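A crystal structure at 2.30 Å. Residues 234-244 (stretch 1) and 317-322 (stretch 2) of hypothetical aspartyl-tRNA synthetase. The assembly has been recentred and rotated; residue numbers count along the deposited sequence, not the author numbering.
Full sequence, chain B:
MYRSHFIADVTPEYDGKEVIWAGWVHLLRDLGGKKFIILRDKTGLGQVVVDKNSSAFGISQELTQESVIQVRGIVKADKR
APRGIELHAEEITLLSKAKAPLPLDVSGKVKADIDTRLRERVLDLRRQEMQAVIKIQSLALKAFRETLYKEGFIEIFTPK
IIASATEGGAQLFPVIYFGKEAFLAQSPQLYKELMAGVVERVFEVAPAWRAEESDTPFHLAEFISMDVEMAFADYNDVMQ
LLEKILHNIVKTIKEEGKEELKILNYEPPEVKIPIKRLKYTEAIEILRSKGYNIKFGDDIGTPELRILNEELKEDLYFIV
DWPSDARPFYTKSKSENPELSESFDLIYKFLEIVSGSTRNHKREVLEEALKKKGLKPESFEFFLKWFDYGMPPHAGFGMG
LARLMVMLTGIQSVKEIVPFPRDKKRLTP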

ATOM      1  N   ASP B 234      -6.002  17.382 -17.070  1.00 45.29           N
ATOM      2  CA  ASP B 234      -4.774  17.318 -17.846  1.00 44.35           C
ATOM      3  C   ASP B 234      -3.619  17.518 -16.913  1.00 43.74           C
ATOM      4  O   ASP B 234      -3.821  17.519 -15.694  1.00 42.97           O
ATOM      5  CB  ASP B 234      -4.747  18.333 -18.969  1.00 45.04           C
ATOM      6  CG  ASP B 234      -4.746  19.793 -18.471  1.00 45.76           C
ATOM      7  OD1 ASP B 234      -4.454  20.067 -17.283  1.00 44.35           O
ATOM      8  OD2 ASP B 234      -5.042  20.732 -19.247  1.00 48.98           O
ATOM      9  N   TYR B 235      -2.428  17.729 -17.473  1.00 43.97           N
ATOM     10  CA  TYR B 235      -1.226  17.778 -16.664  1.00 45.44           C
ATOM     11  C   TYR B 235      -1.125  18.988 -15.750  1.00 46.18           C
ATOM     12  O   TYR B 235      -0.534  18.896 -14.673  1.00 47.19           O
ATOM     13  CB  TYR B 235       0.035  17.584 -17.508  1.00 45.62           C
ATOM     14  CG  TYR B 235       0.488  18.767 -18.347  1.00 47.25           C
ATOM     15  CD1 TYR B 235       1.841  18.989 -18.557  1.00 46.96           C
ATOM     16  CD2 TYR B 235      -0.433  19.647 -18.953  1.00 48.86           C
ATOM     17  CE1 TYR B 235       2.285  20.039 -19.344  1.00 48.38           C
ATOM     18  CE2 TYR B 235      -0.016  20.707 -19.733  1.00 47.39           C
ATOM     19  CZ  TYR B 235       1.361  20.897 -19.926  1.00 49.38           C
ATOM     20  OH  TYR B 235       1.826  21.926 -20.697  1.00 48.33           O
ATOM     21  N   ASN B 236      -1.728  20.112 -16.128  1.00 46.77           N
ATOM     22  CA  ASN B 236      -1.752  21.245 -15.218  1.00 46.74           C
ATOM     23  C   ASN B 236      -2.587  20.932 -13.985  1.00 47.27           C
ATOM     24  O   ASN B 236      -2.208  21.278 -12.866  1.00 47.65           O
ATOM     25  CB  ASN B 236      -2.182  22.532 -15.935  1.00 47.33           C
ATOM     26  CG  ASN B 236      -1.205  22.949 -17.075  1.00 47.19           C
ATOM     27  OD1 ASN B 236      -1.621  23.203 -18.198  1.00 48.10           O
ATOM     28  ND2 ASN B 236       0.070  23.037 -16.771  1.00 48.35           N
ATOM     29  N   ASP B 237      -3.700  20.217 -14.165  1.00 48.34           N
ATOM     30  CA  ASP B 237      -4.556  19.854 -13.020  1.00 48.80           C
ATOM     31  C   ASP B 237      -3.865  18.987 -11.972  1.00 48.77           C
ATOM     32  O   ASP B 237      -3.985  19.234 -10.761  1.00 48.19           O
ATOM     33  CB  ASP B 237      -5.806  19.118 -13.479  1.00 49.26           C
ATOM     34  CG  ASP B 237      -6.725  19.985 -14.273  1.00 51.79           C
ATOM     35  OD1 ASP B 237      -7.161  19.532 -15.365  1.00 51.16           O
ATOM     36  OD2 ASP B 237      -7.053  21.139 -13.880  1.00 55.76           O
ATOM     37  N   VAL B 238      -3.174  17.949 -12.457  1.00 48.11           N
ATOM     38  CA  VAL B 238      -2.490  17.014 -11.590  1.00 47.41           C
ATOM     39  C   VAL B 238      -1.251  17.646 -10.939  1.00 47.29           C
ATOM     40  O   VAL B 238      -0.957  17.406  -9.751  1.00 46.49           O
ATOM     41  CB  VAL B 238      -2.199  15.634 -12.300  1.00 47.60           C
ATOM     42  CG1 VAL B 238      -3.518  14.958 -12.685  1.00 48.23           C
ATOM     43  CG2 VAL B 238      -1.327  15.779 -13.506  1.00 45.93           C
ATOM     44  N   MET B 239      -0.546  18.476 -11.694  1.00 47.43           N
ATOM     45  CA  MET B 239       0.541  19.252 -11.091  1.00 48.65           C
ATOM     46  C   MET B 239       0.044  20.067  -9.873  1.00 49.31           C
ATOM     47  O   MET B 239       0.683  20.053  -8.812  1.00 50.25           O
ATOM     48  CB  MET B 239       1.266  20.113 -12.131  1.00 48.55           C
ATOM     49  CG  MET B 239       2.285  19.349 -12.900  1.00 48.47           C
ATOM     50  SD  MET B 239       3.418  20.383 -13.845  1.00 54.73           S
ATOM     51  CE  MET B 239       2.405  20.810 -15.329  1.00 49.88           C
ATOM     52  N   GLN B 240      -1.126  20.690  -9.994  1.00 49.38           N
ATOM     53  CA  GLN B 240      -1.754  21.376  -8.851  1.00 50.33           C
ATOM     54  C   GLN B 240      -2.248  20.463  -7.728  1.00 49.64           C
ATOM     55  O   GLN B 240      -2.318  20.865  -6.563  1.00 49.41           O
ATOM     56  CB  GLN B 240      -2.934  22.194  -9.327  1.00 49.88           C
ATOM     57  CG  GLN B 240      -2.565  23.583  -9.675  1.00 54.45           C
ATOM     58  CD  GLN B 240      -3.755  24.328 -10.237  1.00 59.69           C
ATOM     59  OE1 GLN B 240      -4.886  24.197  -9.724  1.00 59.52           O
ATOM     60  NE2 GLN B 240      -3.524  25.085 -11.310  1.00 59.54           N
ATOM     61  N   LEU B 241      -2.658  19.250  -8.086  1.00 49.48           N
ATOM     62  CA  LEU B 241      -3.007  18.253  -7.074  1.00 48.16           C
ATOM     63  C   LEU B 241      -1.741  17.893  -6.289  1.00 47.78           C
ATOM     64  O   LEU B 241      -1.749  17.860  -5.047  1.00 48.08           O
ATOM     65  CB  LEU B 241      -3.587  17.015  -7.756  1.00 47.90           C
ATOM     66  CG  LEU B 241      -4.544  16.044  -7.066  1.00 48.46           C
ATOM     67  CD1 LEU B 241      -4.179  14.647  -7.539  1.00 47.71           C
ATOM     68  CD2 LEU B 241      -4.533  16.105  -5.553  1.00 45.54           C
ATOM     69  N   LEU B 242      -0.652  17.640  -7.020  1.00 46.33           N
ATOM     70  CA  LEU B 242       0.576  17.152  -6.410  1.00 45.57           C
ATOM     71  C   LEU B 242       1.138  18.229  -5.484  1.00 45.53           C
ATOM     72  O   LEU B 242       1.519  17.934  -4.364  1.00 45.30           O
ATOM     73  CB  LEU B 242       1.573  16.675  -7.487  1.00 44.97           C
ATOM     74  CG  LEU B 242       3.063  16.742  -7.262  1.00 43.75           C
ATOM     75  CD1 LEU B 242       3.540  15.514  -6.504  1.00 46.62           C
ATOM     76  CD2 LEU B 242       3.720  16.822  -8.565  1.00 41.07           C
ATOM     77  N   GLU B 243       1.154  19.471  -5.955  1.00 46.00           N
ATOM     78  CA  GLU B 243       1.501  20.635  -5.135  1.00 46.61           C
ATOM     79  C   GLU B 243       0.814  20.545  -3.772  1.00 46.84           C
ATOM     80  O   GLU B 243       1.459  20.619  -2.724  1.00 47.42           O
ATOM     81  CB  GLU B 243       1.103  21.947  -5.858  1.00 46.60           C
ATOM     82  CG  GLU B 243       2.062  22.420  -6.964  1.00 48.14           C
ATOM     83  CD  GLU B 243       1.657  23.745  -7.647  1.00 51.83           C
ATOM     84  OE1 GLU B 243       0.452  24.133  -7.626  1.00 53.37           O
ATOM     85  OE2 GLU B 243       2.556  24.411  -8.223  1.00 50.55           O
ATOM     86  N   LYS B 244      -0.490  20.348  -3.779  1.00 46.58           N
ATOM     87  CA  LYS B 244      -1.223  20.276  -2.525  1.00 47.53           C
ATOM     88  C   LYS B 244      -0.847  19.068  -1.664  1.00 46.41           C
ATOM     89  O   LYS B 244      -0.792  19.164  -0.433  1.00 46.49           O
ATOM     90  CB  LYS B 244      -2.733  20.307  -2.795  1.00 47.97           C
ATOM     91  CG  LYS B 244      -3.229  21.687  -3.274  1.00 51.93           C
ATOM     92  CD  LYS B 244      -4.493  21.602  -4.191  1.00 55.52           C
ATOM     93  CE  LYS B 244      -5.802  21.584  -3.391  1.00 58.32           C
ATOM     94  NZ  LYS B 244      -7.007  21.873  -4.275  1.00 61.44           N
TER
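Stretch 2 317-322: YFIVDW

How does the backbone of stretch 2 run relative to stretch 1? Residues 235-244 form a helix that continues later in the chain, while Tyr317 to Val320 are the last part of a strand that begins earlier. The strand lies nearly antiparallel to the helix: the N-to-C directions differ by 165°, with a signed crossing angle of 165°, and the axes approach to 11.7 Å. The register follows from this opposed direction. Near the start of the helix, Tyr235 CA lies 9.2 Å from Val320 CA, and one turn further on Met239 CA lies 8.7 Å from Phe318 CA. Extended backbone angles carry the strand through Val320, at -98/167; Asp321 then breaks from them with a positive phi, at 55/52, and the chain leaves the strand.

What prepares the helix to meet the strand at its first turn? Asp234 occupies the N-cap position, its chi1 in the p well. Asp234 OD1 accepts a hydrogen bond from Asp237 N at 3.2 Å and a weak one from Asn236 N at 3.0 Å, serving amides that have no helical carbonyl before them. The exchange is reciprocal, since Asp234 N donates to Asp237 OD1 at 3.0 Å. Both aspartates stay clear of stretch 2. The regular helical bonds then take over, as in Met239 N to Tyr235 O at 3.0 Å, setting Tyr235 and Met239 one turn apart with both CA-to-CB bonds toward the strand.

Which side chains fill the space between helix and strand? Strand alternation decides what stretch 2 offers: Phe318 and Val320 point toward the helix, and Ile319 between them points away. Phe318, with chi1 in the m well, gives up the largest area to the contact, 92 Å². Met239 lies over one face of the Phe318 ring, with Met239 SD 3.7 Å from the centroid of that ring and only 13° off the normal, a sulfur-aromatic contact; Met239 CG adds a CH-pi contact at 4.0 Å from the same centroid. The sulfur also packs against the next residue of the strand that points toward the helix, with Met239 SD 3.7 Å from Val320 CG1. At the ring edge, Leu242 CD2 comes within 3.5 Å of Phe318 CE2, and Glu243 OE2 within 3.9 Å of Phe318 CE1. The CA-to-CB bond of Glu243 points sideways relative to the strand, but the end of the side chain comes nearer; its OE2 is hydrogen-bonded elsewhere in the structure.

Where does the contact turn polar? At the end where the helix begins and the strand gives out, Tyr235 OH donates a very short hydrogen bond, 2.3 Å, to Asp321 OD2. The carboxylate oxygen sits at the edge of the tyrosine ring, near its plane, where the hydroxyl projects. Tyr235 points toward the strand with chi1 in the p well, whereas Asp321 starts sideways and its end comes nearer to the helix. The bond thus ties the first helical residue to the residue just past the strand, and the pair is buried, as are the apolar side chains beside it.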

ATOM      1  N   TYR B 317      11.346  22.627  -8.380  1.00 48.63           N
ATOM      2  CA  TYR B 317      10.798  23.128  -9.606  1.00 47.61           C
ATOM      3  C   TYR B 317      10.316  21.983 -10.515  1.00 48.57           C
ATOM      4  O   TYR B 317      10.850  20.857 -10.470  1.00 48.78           O
ATOM      5  CB  TYR B 317      11.863  23.989 -10.295  1.00 47.53           C
ATOM      6  CG  TYR B 317      13.163  23.279 -10.567  1.00 45.13           C
ATOM      7  CD1 TYR B 317      13.468  22.831 -11.837  1.00 45.03           C
ATOM      8  CD2 TYR B 317      14.080  23.052  -9.557  1.00 44.62           C
ATOM      9  CE1 TYR B 317      14.658  22.153 -12.106  1.00 46.61           C
ATOM     10  CE2 TYR B 317      15.265  22.388  -9.801  1.00 45.44           C
ATOM     11  CZ  TYR B 317      15.560  21.934 -11.090  1.00 46.44           C
ATOM     12  OH  TYR B 317      16.753  21.256 -11.350  1.00 45.41           O
ATOM     13  N   PHE B 318       9.304  22.261 -11.329  1.00 48.26           N
ATOM     14  CA  PHE B 318       8.882  21.345 -12.391  1.00 48.21           C
ATOM     15  C   PHE B 318       9.648  21.644 -13.681  1.00 48.73           C
ATOM     16  O   PHE B 318       9.823  22.802 -14.040  1.00 48.71           O
ATOM     17  CB  PHE B 318       7.405  21.588 -12.739  1.00 47.96           C
ATOM     18  CG  PHE B 318       6.414  21.145 -11.693  1.00 45.77           C
ATOM     19  CD1 PHE B 318       5.688  22.074 -10.980  1.00 41.74           C
ATOM     20  CD2 PHE B 318       6.125  19.782 -11.507  1.00 46.27           C
ATOM     21  CE1 PHE B 318       4.729  21.668 -10.045  1.00 41.80           C
ATOM     22  CE2 PHE B 318       5.165  19.362 -10.576  1.00 42.40           C
ATOM     23  CZ  PHE B 318       4.476  20.302  -9.848  1.00 43.27           C
ATOM     24  N   ILE B 319      10.085  20.607 -14.397  1.00 49.29           N
ATOM     25  CA  ILE B 319      10.416  20.768 -15.804  1.00 48.81           C
ATOM     26  C   ILE B 319       9.283  20.228 -16.696  1.00 49.47           C
ATOM     27  O   ILE B 319       9.147  19.003 -16.899  1.00 49.40           O
ATOM     28  CB  ILE B 319      11.733  20.125 -16.185  1.00 48.24           C
ATOM     29  CG1 ILE B 319      12.875  20.649 -15.326  1.00 47.48           C
ATOM     30  CG2 ILE B 319      12.023  20.449 -17.644  1.00 47.85           C
ATOM     31  CD1 ILE B 319      14.228  20.080 -15.765  1.00 42.99           C
ATOM     32  N   VAL B 320       8.522  21.169 -17.257  1.00 49.90           N
ATOM     33  CA  VAL B 320       7.326  20.913 -18.062  1.00 49.55           C
ATOM     34  C   VAL B 320       7.555  20.943 -19.584  1.00 50.05           C
ATOM     35  O   VAL B 320       8.591  21.399 -20.077  1.00 50.19           O
ATOM     36  CB  VAL B 320       6.183  21.907 -17.682  1.00 49.70           C
ATOM     37  CG1 VAL B 320       5.922  21.881 -16.193  1.00 48.60           C
ATOM     38  CG2 VAL B 320       6.508  23.289 -18.132  1.00 48.19           C
ATOM     39  N   ASP B 321       6.568  20.463 -20.324  1.00 50.49           N
ATOM     40  CA  ASP B 321       6.579  20.539 -21.772  1.00 51.93           C
ATOM     41  C   ASP B 321       7.843  19.924 -22.443  1.00 52.13           C
ATOM     42  O   ASP B 321       8.470  20.569 -23.293  1.00 52.12           O
ATOM     43  CB  ASP B 321       6.308  21.997 -22.248  1.00 52.11           C
ATOM     44  CG  ASP B 321       4.951  22.553 -21.748  1.00 54.97           C
ATOM     45  OD1 ASP B 321       4.696  23.771 -21.845  1.00 55.80           O
ATOM     46  OD2 ASP B 321       4.057  21.844 -21.252  1.00 57.35           O
ATOM     47  N   TRP B 322       8.192  18.675 -22.107  1.00 51.85           N
ATOM     48  CA  TRP B 322       9.290  17.965 -22.821  1.00 51.92           C
ATOM     49  C   TRP B 322       9.007  17.662 -24.331  1.00 52.14           C
ATOM     50  O   TRP B 322       7.847  17.685 -24.761  1.00 51.76           O
ATOM     51  CB  TRP B 322       9.660  16.659 -22.080  1.00 51.54           C
ATOM     52  CG  TRP B 322      10.239  16.877 -20.695  1.00 51.28           C
ATOM     53  CD1 TRP B 322       9.564  17.274 -19.591  1.00 50.25           C
ATOM     54  CD2 TRP B 322      11.608  16.705 -20.287  1.00 50.50           C
ATOM     55  NE1 TRP B 322      10.416  17.370 -18.519  1.00 52.05           N
ATOM     56  CE2 TRP B 322      11.680  17.033 -18.917  1.00 50.16           C
ATOM     57  CE3 TRP B 322      12.788  16.312 -20.947  1.00 49.81           C
ATOM     58  CZ2 TRP B 322      12.871  16.973 -18.181  1.00 51.62           C
ATOM     59  CZ3 TRP B 322      13.980  16.253 -20.220  1.00 51.12           C
ATOM     60  CH2 TRP B 322      14.008  16.582 -18.839  1.00 51.10           C
TER